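PDB 6VTJ: Non-ribosomal peptide synthetase from Methanobrevibacter ruminantium, which probably carries a peptide as a thioester on the phosphopantetheine arm of its thiolation domain and releases it reductively through the reductase domain that follows. Local coordinates for residues 26-31 and 37-42; 55-60 and 424-429; 148-153 and 376-381; 280-285 and 295-300; 398-403 and 408-413. One frame throughout, in Å; residues are numbered along the deposited sequence.

Contact 1 (26-31 and 37-42)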
# COMPACT_ATOMS: atom_id res chain seq x y z
N SER A 26 -5.28 30.64 8.54
CA SER A 26 -5.28 30.35 9.97
C SER A 26 -4.65 29.00 10.27
O SER A 26 -3.92 28.85 11.26
CB SER A 26 -6.71 30.40 10.49
OG SER A 26 -6.78 29.97 11.83
N ILE A 27 -4.92 28.01 9.42
CA ILE A 27 -4.40 26.66 9.63
C ILE A 27 -2.89 26.63 9.43
O ILE A 27 -2.16 26.06 10.25
CB ILE A 27 -5.12 25.69 8.67
CG1 ILE A 27 -6.57 25.47 9.12
CG2 ILE A 27 -4.40 24.39 8.60
CD1 ILE A 27 -6.70 24.72 10.41
N LEU A 28 -2.40 27.29 8.38
CA LEU A 28 -0.99 27.35 8.03
C LEU A 28 -0.22 28.45 8.74
O LEU A 28 1.01 28.49 8.62
CB LEU A 28 -0.83 27.56 6.53
CG LEU A 28 -1.38 26.47 5.62
CD1 LEU A 28 -1.17 26.87 4.18
CD2 LEU A 28 -0.69 25.14 5.92
N ASN A 29 -0.89 29.36 9.44
CA ASN A 29 -0.25 30.52 10.07
C ASN A 29 0.59 31.30 9.06
O ASN A 29 1.80 31.45 9.18
CB ASN A 29 0.59 30.09 11.28
CG ASN A 29 -0.14 29.11 12.18
OD1 ASN A 29 -1.24 29.39 12.68
ND2 ASN A 29 0.47 27.95 12.40
N ILE A 30 -0.10 31.79 8.02
CA ILE A 30 0.48 32.62 6.98
C ILE A 30 -0.27 33.94 6.98
O ILE A 30 -1.51 33.95 7.02
CB ILE A 30 0.41 31.96 5.60
CG1 ILE A 30 1.23 30.67 5.56
CG2 ILE A 30 0.86 32.92 4.48
CD1 ILE A 30 1.06 29.91 4.25
N GLU A 31 0.46 35.06 6.95
CA GLU A 31 -0.16 36.37 7.07
C GLU A 31 -1.18 36.60 5.96
O GLU A 31 -2.34 36.95 6.23
CB GLU A 31 0.92 37.47 7.04
N ASP A 37 -3.38 30.48 -4.25
CA ASP A 37 -2.27 29.86 -3.55
C ASP A 37 -2.50 28.35 -3.42
O ASP A 37 -3.53 27.91 -2.90
CB ASP A 37 -2.09 30.48 -2.17
CG ASP A 37 -1.59 31.92 -2.23
OD1 ASP A 37 -1.56 32.50 -3.35
OD2 ASP A 37 -1.24 32.46 -1.16
N ASN A 38 -1.54 27.58 -3.89
CA ASN A 38 -1.56 26.12 -3.77
C ASN A 38 -1.29 25.72 -2.32
O ASN A 38 -0.23 26.05 -1.77
CB ASN A 38 -0.50 25.53 -4.71
CG ASN A 38 -0.55 24.02 -4.78
OD1 ASN A 38 -0.62 23.33 -3.76
ND2 ASN A 38 -0.49 23.49 -6.00
N PHE A 39 -2.25 25.01 -1.71
CA PHE A 39 -2.09 24.55 -0.32
C PHE A 39 -0.74 23.90 -0.08
O PHE A 39 -0.06 24.18 0.91
CB PHE A 39 -3.21 23.56 0.04
CG PHE A 39 -3.16 23.08 1.47
CD1 PHE A 39 -3.59 23.89 2.50
CD2 PHE A 39 -2.72 21.80 1.77
CE1 PHE A 39 -3.56 23.44 3.82
CE2 PHE A 39 -2.69 21.34 3.09
CZ PHE A 39 -3.11 22.15 4.11
N PHE A 40 -0.32 23.01 -0.99
CA PHE A 40 0.91 22.25 -0.77
C PHE A 40 2.15 23.03 -1.19
O PHE A 40 3.26 22.66 -0.78
CB PHE A 40 0.85 20.91 -1.50
CG PHE A 40 -0.35 20.09 -1.14
CD1 PHE A 40 -0.35 19.28 -0.03
CD2 PHE A 40 -1.50 20.16 -1.92
CE1 PHE A 40 -1.46 18.53 0.31
CE2 PHE A 40 -2.63 19.43 -1.59
CZ PHE A 40 -2.61 18.61 -0.47
N GLU A 41 2.00 24.09 -1.98
CA GLU A 41 3.14 24.91 -2.34
C GLU A 41 3.47 25.95 -1.27
O GLU A 41 4.62 26.39 -1.20
CB GLU A 41 2.91 25.61 -3.68
CG GLU A 41 3.10 24.74 -4.91
CD GLU A 41 2.72 25.45 -6.19
N ILE A 42 2.51 26.34 -0.44
CA ILE A 42 2.71 27.46 0.49
C ILE A 42 3.00 26.99 1.90
O ILE A 42 3.00 27.80 2.83
CB ILE A 42 1.51 28.43 0.47
CG1 ILE A 42 0.26 27.77 1.04
CG2 ILE A 42 1.25 28.93 -0.94
CD1 ILE A 42 -1.03 28.50 0.70
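Leu28 and Ile42 meet at about a right angle, with both branches of the leucine fork in use. Its CD1 rests against CG1 of Ile42 at 3.6 Å, while CD2 goes to the neighbouring aromatic ring and approaches CE1 of Phe39 obliquely at 3.9 Å. Ile42 can receive the leucine because its CG1 stands between the backbone N and the carbonyl carbon (chi1 67°), a crowded position that turns the ethyl arm toward the end of helix 15-28. Beside the leucine, Ile30 crosses the same arm, again nearly at right angles, with CD1 3.9 Å from CG1 of Ile42. The same methyl lies 3.2 Å from the carbonyl O of Ile42, so this corner is closely packed. The ring of Phe39 comes nearer than its CB would suggest: CG lies anti to the backbone N (chi1 -177°), which swings the ring inward. Its CD2 also stands 3.7 Å above the centre of the Phe40 ring. The turn that carries the two rings is built by Asn38, whose OD1 accepts from Phe40 N at 2.8 Å in the carbonyl plane, an Asx turn. A longer bond from Glu41 N reaches the same oxygen from above that plane. The contact thus illustrates how the loop of a carrier-protein helical bundle is folded back onto the helix it has just left. Ile48 of helix 46-58 touches both Leu28 and Phe39, Phe24 of helix 15-28 meets the Phe39 ring edge-to-face, and Ile68 of helix 65-70 packs on Phe39 and Phe40.

Contact 2 (55-60 and 424-429)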
# COMPACT_ATOMS: atom_id res chain seq x y z
N GLU A 55 -11.65 21.56 9.59
CA GLU A 55 -12.13 22.93 9.74
C GLU A 55 -13.25 23.23 8.76
O GLU A 55 -14.24 23.87 9.13
CB GLU A 55 -10.98 23.92 9.55
CG GLU A 55 -10.17 24.14 10.80
CD GLU A 55 -11.03 24.56 12.00
OE1 GLU A 55 -11.99 25.34 11.81
OE2 GLU A 55 -10.74 24.09 13.13
N LEU A 56 -13.13 22.79 7.50
CA LEU A 56 -14.22 22.99 6.55
C LEU A 56 -15.48 22.24 6.96
O LEU A 56 -16.59 22.71 6.69
CB LEU A 56 -13.79 22.55 5.14
CG LEU A 56 -12.72 23.40 4.47
CD1 LEU A 56 -12.03 22.62 3.36
CD2 LEU A 56 -13.32 24.71 3.95
N LEU A 57 -15.34 21.06 7.58
CA LEU A 57 -16.51 20.32 8.06
C LEU A 57 -17.15 21.03 9.25
O LEU A 57 -18.37 21.01 9.41
CB LEU A 57 -16.13 18.89 8.44
CG LEU A 57 -15.63 17.87 7.39
CD1 LEU A 57 -15.14 16.60 8.08
CD2 LEU A 57 -16.70 17.55 6.34
N LYS A 58 -16.32 21.65 10.10
CA LYS A 58 -16.85 22.39 11.24
C LYS A 58 -17.68 23.57 10.80
O LYS A 58 -18.65 23.94 11.48
CB LYS A 58 -15.70 22.85 12.14
CG LYS A 58 -15.30 21.82 13.16
CD LYS A 58 -14.09 22.25 13.98
CE LYS A 58 -14.42 23.36 14.95
NZ LYS A 58 -13.21 23.82 15.69
N GLN A 59 -17.33 24.19 9.68
CA GLN A 59 -18.11 25.26 9.07
C GLN A 59 -19.29 24.75 8.27
O GLN A 59 -19.94 25.54 7.58
CB GLN A 59 -17.22 26.11 8.16
CG GLN A 59 -15.99 26.64 8.84
CD GLN A 59 -16.32 27.72 9.83
OE1 GLN A 59 -17.26 28.48 9.63
NE2 GLN A 59 -15.55 27.80 10.91
N GLY A 60 -19.57 23.45 8.33
CA GLY A 60 -20.73 22.90 7.65
C GLY A 60 -20.59 22.71 6.17
O GLY A 60 -21.61 22.70 5.47
N GLN A 424 -19.77 15.54 17.69
CA GLN A 424 -19.14 16.05 18.90
C GLN A 424 -17.62 15.89 18.89
O GLN A 424 -16.97 16.30 19.87
CB GLN A 424 -19.73 15.34 20.13
CG GLN A 424 -21.20 15.65 20.39
N ASN A 425 -17.02 15.30 17.86
CA ASN A 425 -15.56 15.14 17.86
C ASN A 425 -14.91 15.70 16.59
O ASN A 425 -14.01 15.08 16.00
CB ASN A 425 -15.17 13.69 18.03
CG ASN A 425 -15.22 13.28 19.44
OD1 ASN A 425 -14.23 13.38 20.15
ND2 ASN A 425 -16.41 12.88 19.90
N MET A 426 -15.29 16.91 16.21
CA MET A 426 -14.69 17.57 15.05
C MET A 426 -13.34 18.17 15.43
O MET A 426 -13.13 19.38 15.48
CB MET A 426 -15.64 18.64 14.53
CG MET A 426 -17.05 18.14 14.32
SD MET A 426 -17.07 17.13 12.84
CE MET A 426 -16.08 18.17 11.77
N ASN A 427 -12.39 17.27 15.70
CA ASN A 427 -11.05 17.66 16.12
C ASN A 427 -10.03 16.58 15.73
O ASN A 427 -10.25 15.85 14.76
CB ASN A 427 -11.02 17.94 17.62
CG ASN A 427 -11.57 16.79 18.46
OD1 ASN A 427 -11.24 15.63 18.24
ND2 ASN A 427 -12.39 17.13 19.45
N GLU A 428 -8.91 16.49 16.46
CA GLU A 428 -7.84 15.57 16.07
C GLU A 428 -8.31 14.12 16.14
O GLU A 428 -7.79 13.27 15.40
CB GLU A 428 -6.62 15.76 16.97
CG GLU A 428 -6.96 15.76 18.46
CD GLU A 428 -5.73 15.79 19.37
OE2 GLU A 428 -5.83 15.36 20.54
N ASN A 429 -9.30 13.84 16.99
CA ASN A 429 -9.76 12.48 17.23
C ASN A 429 -10.21 11.77 15.96
O ASN A 429 -10.14 10.54 15.89
CB ASN A 429 -10.90 12.48 18.23
CG ASN A 429 -10.45 12.81 19.63
OD1 ASN A 429 -9.27 12.77 19.94
ND2 ASN A 429 -11.41 13.13 20.49
O HOH W 1 -11.13 21.38 15.77
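Met426 pushes a doubly bent side chain against the last turn of helix 46-58, and here the packing is tight. Turns at chi2 and chi3 fold its methyl back toward the helix, where CE lies 3.4 Å from CB of Leu57, closer than an ordinary carbon contact. The methionine crosses Leu57 at about a right angle but runs alongside Lys58 in the opposite sense, with its CB 3.5 Å from CG of the lysine. Further out the lysine chain bends at chi3 (72°), and the contact changes from close apolar packing to hydrated polar links. One water accepts from Lys58 NZ at 3.2 Å and donates to the carbonyl O of Met426 at 2.8 Å, so the ammonium group reaches the other segment through solvent. The amine also forms a salt bridge with OE2 of Glu55 at 3.6 Å, a turn back along its own helix. Met426 is itself the centre of an inverse gamma turn, which brings its side chain and its carbonyl O to the same helix end. That end is a Schellman motif with Gly60, at positive phi, as its C-prime residue. As a whole this is a small interdomain contact, joining a carrier-protein helix to a loop of the reductase.

Contact 3 (148-153 and 376-381)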
# COMPACT_ATOMS: atom_id res chain seq x y z
N LYS A 148 16.90 -16.79 6.39
CA LYS A 148 16.56 -17.91 7.25
C LYS A 148 16.20 -19.18 6.49
O LYS A 148 16.34 -20.27 7.05
CB LYS A 148 15.41 -17.56 8.18
CG LYS A 148 15.78 -16.65 9.32
CD LYS A 148 14.70 -16.64 10.38
N SER A 149 15.75 -19.07 5.24
CA SER A 149 15.14 -20.21 4.56
C SER A 149 15.67 -20.49 3.17
O SER A 149 15.25 -21.47 2.56
CB SER A 149 13.62 -20.03 4.45
OG SER A 149 13.11 -19.42 5.62
N GLU A 150 16.56 -19.66 2.63
CA GLU A 150 17.08 -19.85 1.30
C GLU A 150 18.59 -20.01 1.36
O GLU A 150 19.22 -19.66 2.36
CB GLU A 150 16.70 -18.68 0.38
CG GLU A 150 15.21 -18.51 0.25
CD GLU A 150 14.54 -19.74 -0.36
OE1 GLU A 150 15.15 -20.35 -1.28
OE2 GLU A 150 13.41 -20.08 0.07
N GLU A 151 19.16 -20.50 0.27
CA GLU A 151 20.58 -20.85 0.25
C GLU A 151 21.46 -19.85 -0.48
O GLU A 151 22.67 -19.80 -0.22
CB GLU A 151 20.76 -22.24 -0.37
CG GLU A 151 20.35 -23.39 0.55
N GLY A 152 20.91 -19.04 -1.37
CA GLY A 152 21.72 -18.20 -2.23
C GLY A 152 22.14 -16.89 -1.59
O GLY A 152 22.11 -16.71 -0.37
N LYS A 153 22.57 -15.97 -2.45
CA LYS A 153 22.96 -14.62 -2.05
C LYS A 153 21.80 -13.66 -2.29
O LYS A 153 20.96 -13.89 -3.16
CB LYS A 153 24.17 -14.14 -2.86
CG LYS A 153 25.50 -14.75 -2.47
CD LYS A 153 26.65 -13.88 -2.95
CE LYS A 153 26.60 -13.69 -4.45
NZ LYS A 153 27.87 -13.08 -4.96
N LEU A 376 5.86 -18.28 -3.33
CA LEU A 376 5.22 -18.08 -4.61
C LEU A 376 6.21 -17.74 -5.71
O LEU A 376 5.93 -17.99 -6.88
CB LEU A 376 4.14 -16.99 -4.49
CG LEU A 376 3.01 -17.41 -3.53
CD1 LEU A 376 2.10 -16.23 -3.17
CD2 LEU A 376 2.20 -18.58 -4.10
N SER A 377 7.40 -17.21 -5.35
CA SER A 377 8.39 -16.90 -6.38
C SER A 377 8.91 -18.16 -7.08
O SER A 377 9.44 -18.06 -8.18
CB SER A 377 9.54 -16.10 -5.76
OG SER A 377 9.05 -14.87 -5.20
N LYS A 378 8.73 -19.35 -6.47
CA LYS A 378 9.22 -20.61 -7.04
C LYS A 378 8.16 -21.37 -7.86
O LYS A 378 8.46 -22.46 -8.36
CB LYS A 378 9.73 -21.53 -5.92
CG LYS A 378 10.78 -20.95 -4.94
CD LYS A 378 11.15 -22.05 -3.92
CE LYS A 378 12.11 -21.60 -2.83
NZ LYS A 378 11.42 -20.79 -1.81
N THR A 379 6.95 -20.82 -8.01
CA THR A 379 5.89 -21.49 -8.77
C THR A 379 6.25 -21.56 -10.27
O THR A 379 7.13 -20.84 -10.73
CB THR A 379 4.56 -20.76 -8.56
OG1 THR A 379 4.68 -19.39 -8.93
CG2 THR A 379 4.09 -20.87 -7.07
N PRO A 380 5.58 -22.43 -11.04
CA PRO A 380 5.93 -22.58 -12.47
C PRO A 380 5.70 -21.32 -13.29
O PRO A 380 4.94 -20.42 -12.90
CB PRO A 380 4.99 -23.71 -12.93
CG PRO A 380 4.61 -24.46 -11.65
CD PRO A 380 4.51 -23.37 -10.62
N GLU A 381 6.31 -21.29 -14.48
CA GLU A 381 6.30 -20.09 -15.33
C GLU A 381 4.88 -19.56 -15.61
O GLU A 381 4.66 -18.34 -15.65
CB GLU A 381 7.02 -20.38 -16.65
CG GLU A 381 7.70 -19.16 -17.30
CD GLU A 381 6.71 -18.20 -17.94
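Glu150 and Lys378 reach toward each other from opposite directions and form one salt bridge at the surface of a Rossmann-type domain. The glutamate lies in the link between helix 137-149 and strand 154-158, part of a beta-alpha-beta crossover; the lysine belongs to a type I beta turn after helix 366-376. Lys378 NZ donates to OE2 of Glu150 at 2.8 Å, meeting the oxygen from above the carboxylate plane, about 38° out of it. Its chain is extended as far as CE and turns at chi4 (77°), which points the amine at the acid and also allows a second bond, to the carbonyl O of Leu374. With an alanine in place of Glu150, Lys378 would probably keep its helix carbonyl but lose its acidic mate, and the link between the two loops would be broken. Both serine hydroxyls are satisfied by the helix turn before them, Ser149 OG at Glu145 O and Ser377 OG at Ile373 O, whereas the carbonyl O of Gly152 takes NE of the distant Arg189. The turn is closed by the carbonyl O of Leu376, which accepts both from Thr379 N at 3.2 Å and from Thr379 OG1 at 2.8 Å.

Contact 4 (280-285 and 295-300)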
# COMPACT_ATOMS: atom_id res chain seq x y z
N ARG A 280 -6.81 -14.10 -12.31
CA ARG A 280 -6.78 -14.01 -13.76
C ARG A 280 -7.36 -12.69 -14.27
O ARG A 280 -7.66 -12.56 -15.46
CB ARG A 280 -7.53 -15.21 -14.37
CG ARG A 280 -6.75 -16.52 -14.16
CD ARG A 280 -7.50 -17.74 -14.74
NE ARG A 280 -8.73 -17.99 -14.00
CZ ARG A 280 -8.79 -18.73 -12.89
NH1 ARG A 280 -7.68 -19.30 -12.41
NH2 ARG A 280 -9.95 -18.90 -12.27
N THR A 281 -7.48 -11.69 -13.40
CA THR A 281 -8.08 -10.41 -13.73
C THR A 281 -7.04 -9.30 -13.67
O THR A 281 -6.31 -9.17 -12.68
CB THR A 281 -9.23 -10.09 -12.77
OG1 THR A 281 -10.13 -11.20 -12.69
CG2 THR A 281 -9.98 -8.86 -13.23
N LEU A 282 -6.98 -8.47 -14.72
CA LEU A 282 -6.23 -7.23 -14.62
C LEU A 282 -7.18 -6.05 -14.83
O LEU A 282 -7.58 -5.41 -13.85
CB LEU A 282 -5.08 -7.17 -15.63
CG LEU A 282 -4.26 -5.87 -15.72
CD1 LEU A 282 -3.64 -5.49 -14.43
CD2 LEU A 282 -3.18 -6.04 -16.75
N TYR A 283 -7.56 -5.77 -16.07
CA TYR A 283 -8.31 -4.57 -16.41
C TYR A 283 -9.74 -4.90 -16.79
O TYR A 283 -9.98 -5.73 -17.67
CB TYR A 283 -7.65 -3.84 -17.56
CG TYR A 283 -8.32 -2.53 -17.87
CD1 TYR A 283 -8.39 -1.54 -16.91
CD2 TYR A 283 -8.91 -2.29 -19.12
CE1 TYR A 283 -9.00 -0.33 -17.17
CE2 TYR A 283 -9.53 -1.06 -19.39
CZ TYR A 283 -9.56 -0.09 -18.41
OH TYR A 283 -10.17 1.14 -18.62
N TYR A 284 -10.69 -4.22 -16.15
CA TYR A 284 -12.10 -4.30 -16.53
C TYR A 284 -12.81 -2.95 -16.35
O TYR A 284 -13.99 -2.91 -15.98
CB TYR A 284 -12.81 -5.42 -15.73
CG TYR A 284 -12.68 -5.26 -14.23
CD1 TYR A 284 -11.50 -5.59 -13.56
CD2 TYR A 284 -13.74 -4.75 -13.47
CE1 TYR A 284 -11.39 -5.42 -12.18
CE2 TYR A 284 -13.64 -4.60 -12.11
CZ TYR A 284 -12.46 -4.93 -11.47
OH TYR A 284 -12.36 -4.76 -10.10
N GLU A 285 -12.08 -1.85 -16.56
CA GLU A 285 -12.60 -0.49 -16.35
C GLU A 285 -13.11 -0.27 -14.93
O GLU A 285 -14.18 0.32 -14.71
CB GLU A 285 -13.66 -0.13 -17.39
CG GLU A 285 -13.04 0.50 -18.62
CD GLU A 285 -14.01 0.76 -19.74
OE1 GLU A 285 -14.95 1.56 -19.54
OE2 GLU A 285 -13.81 0.16 -20.83
N SER A 295 -0.90 3.88 -10.04
CA SER A 295 0.51 3.56 -10.29
C SER A 295 0.78 2.06 -10.16
O SER A 295 1.54 1.49 -10.96
CB SER A 295 1.42 4.36 -9.35
OG SER A 295 1.27 4.00 -7.97
N LYS A 296 0.18 1.40 -9.17
CA LYS A 296 0.42 -0.04 -9.05
C LYS A 296 -0.18 -0.79 -10.24
O LYS A 296 0.41 -1.76 -10.75
CB LYS A 296 -0.15 -0.56 -7.73
CG LYS A 296 0.51 0.00 -6.49
CD LYS A 296 2.01 -0.27 -6.44
CE LYS A 296 2.31 -1.74 -6.20
NZ LYS A 296 3.74 -1.91 -5.86
N PHE A 297 -1.36 -0.36 -10.71
CA PHE A 297 -1.96 -0.98 -11.88
C PHE A 297 -1.07 -0.83 -13.10
O PHE A 297 -0.90 -1.78 -13.88
CB PHE A 297 -3.34 -0.37 -12.14
CG PHE A 297 -3.92 -0.74 -13.48
CD1 PHE A 297 -3.67 0.05 -14.61
CD2 PHE A 297 -4.71 -1.87 -13.61
CE1 PHE A 297 -4.18 -0.30 -15.86
CE2 PHE A 297 -5.24 -2.22 -14.86
CZ PHE A 297 -4.97 -1.42 -15.99
N LEU A 298 -0.53 0.37 -13.32
CA LEU A 298 0.35 0.60 -14.47
C LEU A 298 1.61 -0.25 -14.36
O LEU A 298 2.11 -0.77 -15.37
CB LEU A 298 0.70 2.09 -14.58
CG LEU A 298 -0.46 3.04 -14.92
CD1 LEU A 298 -0.03 4.51 -14.86
CD2 LEU A 298 -1.04 2.71 -16.30
N ALA A 299 2.12 -0.43 -13.15
CA ALA A 299 3.25 -1.32 -12.96
C ALA A 299 2.89 -2.77 -13.32
O ALA A 299 3.67 -3.45 -14.00
CB ALA A 299 3.74 -1.21 -11.53
N GLU A 300 1.73 -3.24 -12.88
CA GLU A 300 1.30 -4.60 -13.21
C GLU A 300 1.23 -4.78 -14.72
O GLU A 300 1.66 -5.80 -15.26
CB GLU A 300 -0.06 -4.91 -12.58
CG GLU A 300 -0.01 -5.29 -11.09
CD GLU A 300 -1.28 -5.97 -10.57
OE1 GLU A 300 -2.06 -6.49 -11.39
OE2 GLU A 300 -1.48 -6.01 -9.34
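Leu282 is the first residue of 280-285 to lay its side chain on helix 291-308. A chi1 of 175° swings the isobutyl group away from its own backbone N and over to the helix, and CD1 settles 3.7 Å from CE2 of Phe297, the two side chains crossing at about a right angle. The same methyl slides past Glu300, 3.6 Å from its OE1. That carboxylate is occupied by polar partners: OE2 bonds to OG of Ser257 and OE1 forms a salt bridge with NH2 of Arg317, a nitrogen that also donates to the carbonyl O of Thr281, so one guanidinium serves both sides of the contact. Tyr283 follows and takes the far end of the phenyl ring. Its CD1 is 3.5 Å from CZ of Phe297, and its CB sits in the plane of that ring at its edge. The rings lean obliquely, centroids 5.7 Å apart and planes at 55°. The helix they meet carries Tyr292 and Lys296 with the Tyr-x-x-x-Lys spacing of the short-chain dehydrogenase/reductase family, on a Rossmann-type core, and Phe297 comes directly after that lysine. Were Phe297 cut back to an alanine, a gap would probably open between the loop and the helix, and Leu282 and Tyr283 would lose their shared apolar partner. Ile98 of helix 94-99 touches both aromatic residues. Beyond Tyr283 the chain turns away under the hold of Gln286, whose side-chain amide accepts from Tyr284 N and donates to the carbonyl O of Leu282. At Glu285 the backbone N returns over one face of the Tyr283 ring, 3.4 Å above its centre.

Contact 5 (398-403 and 408-413)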
# COMPACT_ATOMS: atom_id res chain seq x y z
N ASP A 398 -13.97 -8.18 16.11
CA ASP A 398 -12.83 -8.93 16.62
C ASP A 398 -11.76 -7.99 17.13
O ASP A 398 -11.20 -8.17 18.23
CB ASP A 398 -12.26 -9.83 15.52
CG ASP A 398 -13.21 -10.92 15.12
OD1 ASP A 398 -13.68 -11.64 16.02
OD2 ASP A 398 -13.48 -11.07 13.91
N ILE A 399 -11.47 -6.95 16.34
CA ILE A 399 -10.43 -6.01 16.73
C ILE A 399 -10.84 -5.28 18.00
O ILE A 399 -10.04 -5.15 18.94
CB ILE A 399 -10.12 -5.02 15.60
CG1 ILE A 399 -9.34 -5.73 14.49
CG2 ILE A 399 -9.35 -3.85 16.15
CD1 ILE A 399 -9.84 -5.41 13.11
N VAL A 400 -12.09 -4.82 18.07
CA VAL A 400 -12.54 -4.07 19.24
C VAL A 400 -12.64 -4.98 20.46
O VAL A 400 -12.38 -4.54 21.58
CB VAL A 400 -13.85 -3.33 18.93
CG1 VAL A 400 -14.58 -2.94 20.20
CG2 VAL A 400 -13.55 -2.07 18.14
N ASP A 401 -12.99 -6.26 20.29
CA ASP A 401 -12.94 -7.19 21.42
C ASP A 401 -11.54 -7.26 21.99
O ASP A 401 -11.36 -7.26 23.21
CB ASP A 401 -13.42 -8.58 21.01
CG ASP A 401 -14.92 -8.65 20.75
OD1 ASP A 401 -15.63 -7.65 21.04
OD2 ASP A 401 -15.39 -9.69 20.23
N ALA A 402 -10.52 -7.31 21.11
CA ALA A 402 -9.14 -7.30 21.59
C ALA A 402 -8.78 -5.96 22.26
O ALA A 402 -8.10 -5.94 23.30
CB ALA A 402 -8.18 -7.59 20.44
N LEU A 403 -9.19 -4.84 21.68
CA LEU A 403 -8.84 -3.55 22.26
C LEU A 403 -9.50 -3.35 23.62
O LEU A 403 -8.91 -2.76 24.52
CB LEU A 403 -9.24 -2.42 21.32
CG LEU A 403 -8.18 -2.05 20.29
CD1 LEU A 403 -8.74 -0.96 19.38
CD2 LEU A 403 -6.89 -1.61 20.99
N TYR A 408 -10.66 0.06 27.22
CA TYR A 408 -11.05 1.23 26.43
C TYR A 408 -12.56 1.41 26.31
O TYR A 408 -13.00 2.50 25.90
CB TYR A 408 -10.44 1.17 25.03
CG TYR A 408 -8.93 1.23 25.02
CD1 TYR A 408 -8.23 1.97 25.98
CD2 TYR A 408 -8.20 0.56 24.06
CE1 TYR A 408 -6.84 2.02 25.98
CE2 TYR A 408 -6.82 0.60 24.04
CZ TYR A 408 -6.15 1.33 25.00
OH TYR A 408 -4.77 1.36 24.96
N GLY A 409 -13.36 0.39 26.60
CA GLY A 409 -14.81 0.54 26.62
C GLY A 409 -15.45 0.93 25.30
O GLY A 409 -16.48 1.61 25.30
N ILE A 410 -14.87 0.51 24.18
CA ILE A 410 -15.40 0.85 22.86
C ILE A 410 -16.70 0.08 22.62
O ILE A 410 -16.78 -1.13 22.88
CB ILE A 410 -14.36 0.54 21.78
CG1 ILE A 410 -13.08 1.34 22.03
CG2 ILE A 410 -14.97 0.73 20.35
CD1 ILE A 410 -11.84 0.71 21.37
N GLU A 411 -17.71 0.77 22.10
CA GLU A 411 -19.06 0.22 21.94
C GLU A 411 -19.47 0.25 20.47
O GLU A 411 -19.16 1.21 19.75
CB GLU A 411 -20.10 1.00 22.78
CG GLU A 411 -19.99 0.79 24.30
CD GLU A 411 -21.08 1.53 25.08
N GLU A 412 -20.16 -0.80 20.02
CA GLU A 412 -20.88 -0.72 18.75
C GLU A 412 -22.18 0.03 18.98
O GLU A 412 -22.96 -0.33 19.86
CB GLU A 412 -21.15 -2.11 18.18
CG GLU A 412 -21.89 -2.11 16.82
CD GLU A 412 -22.14 -3.52 16.28
OE1 GLU A 412 -21.51 -4.48 16.78
OE2 GLU A 412 -22.98 -3.67 15.37
N VAL A 413 -22.39 1.10 18.22
CA VAL A 413 -23.54 1.96 18.41
C VAL A 413 -24.28 2.03 17.07
O VAL A 413 -23.73 1.66 16.03
CB VAL A 413 -23.14 3.37 18.88
CG1 VAL A 413 -22.42 3.29 20.21
CG2 VAL A 413 -22.27 4.04 17.83
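Leu403 N donates to the carbonyl O of Ile399 at 2.9 Å, the shortest hydrogen bond within the two segments, and this last turn of helix 396-403 sets the leucine between Tyr408 and Ile410. Its two methyls divide the work. CD2 lies in the plane of the tyrosine ring, at its edge, 3.8 Å from CE2, while CD1 meets the CD1 methyl of Ile410 at 4.0 Å. The carbonyl O of Leu403 is also near the ring, 3.4 Å from CD2 of Tyr408, on an oblique approach. One turn back, Val400 completes the apolar seat: its CG1 touches CG2 of Ile410 at 3.7 Å, and its other methyl lies against the same atom. Both branches of Ile410 are thus in contact with the helix, CG2 with Val400 and CD1 with Leu403, and its backbone N is bonded to OD1 of Asn404, just past the helix. Gly409, at positive phi, turns the chain from Tyr408 into strand 411-412, which pairs in parallel with strand 351-352. Tyr408 makes a cation-pi contact with Lys347. Between helix 396-403 and the chain leading into strand 411-412 no hydrogen bond crosses from one segment to the other; branched aliphatic groups and the edge of one tyrosine ring make the contact, so its hold rests on shape and burial.

In the fold
Contacts 1 and 2 lie on the carrier-protein side and touch, Ile27 CD1 being 3.5 Å from Glu55 CG, so the bundle of contact 1 continues into the interdomain contact 2. Contact 1 does not line the phosphopantetheine pocket, the Phe39 side chain staying about 9 Å from the ligand; the pocket combines Ser46, Leu47 and Tyr65 with reductase residues such as Lys222 and Asn337. Contacts 3, 4 and 5 lie within the long chain loop that contact 2 closes. Contact 5 comes within about 11 Å of contact 2 between nearest atoms, and contacts 3 and 4 within about 12 Å of each other. Contacts 1 and 3, with centres about 50 Å apart, occupy opposite sides of the molecule.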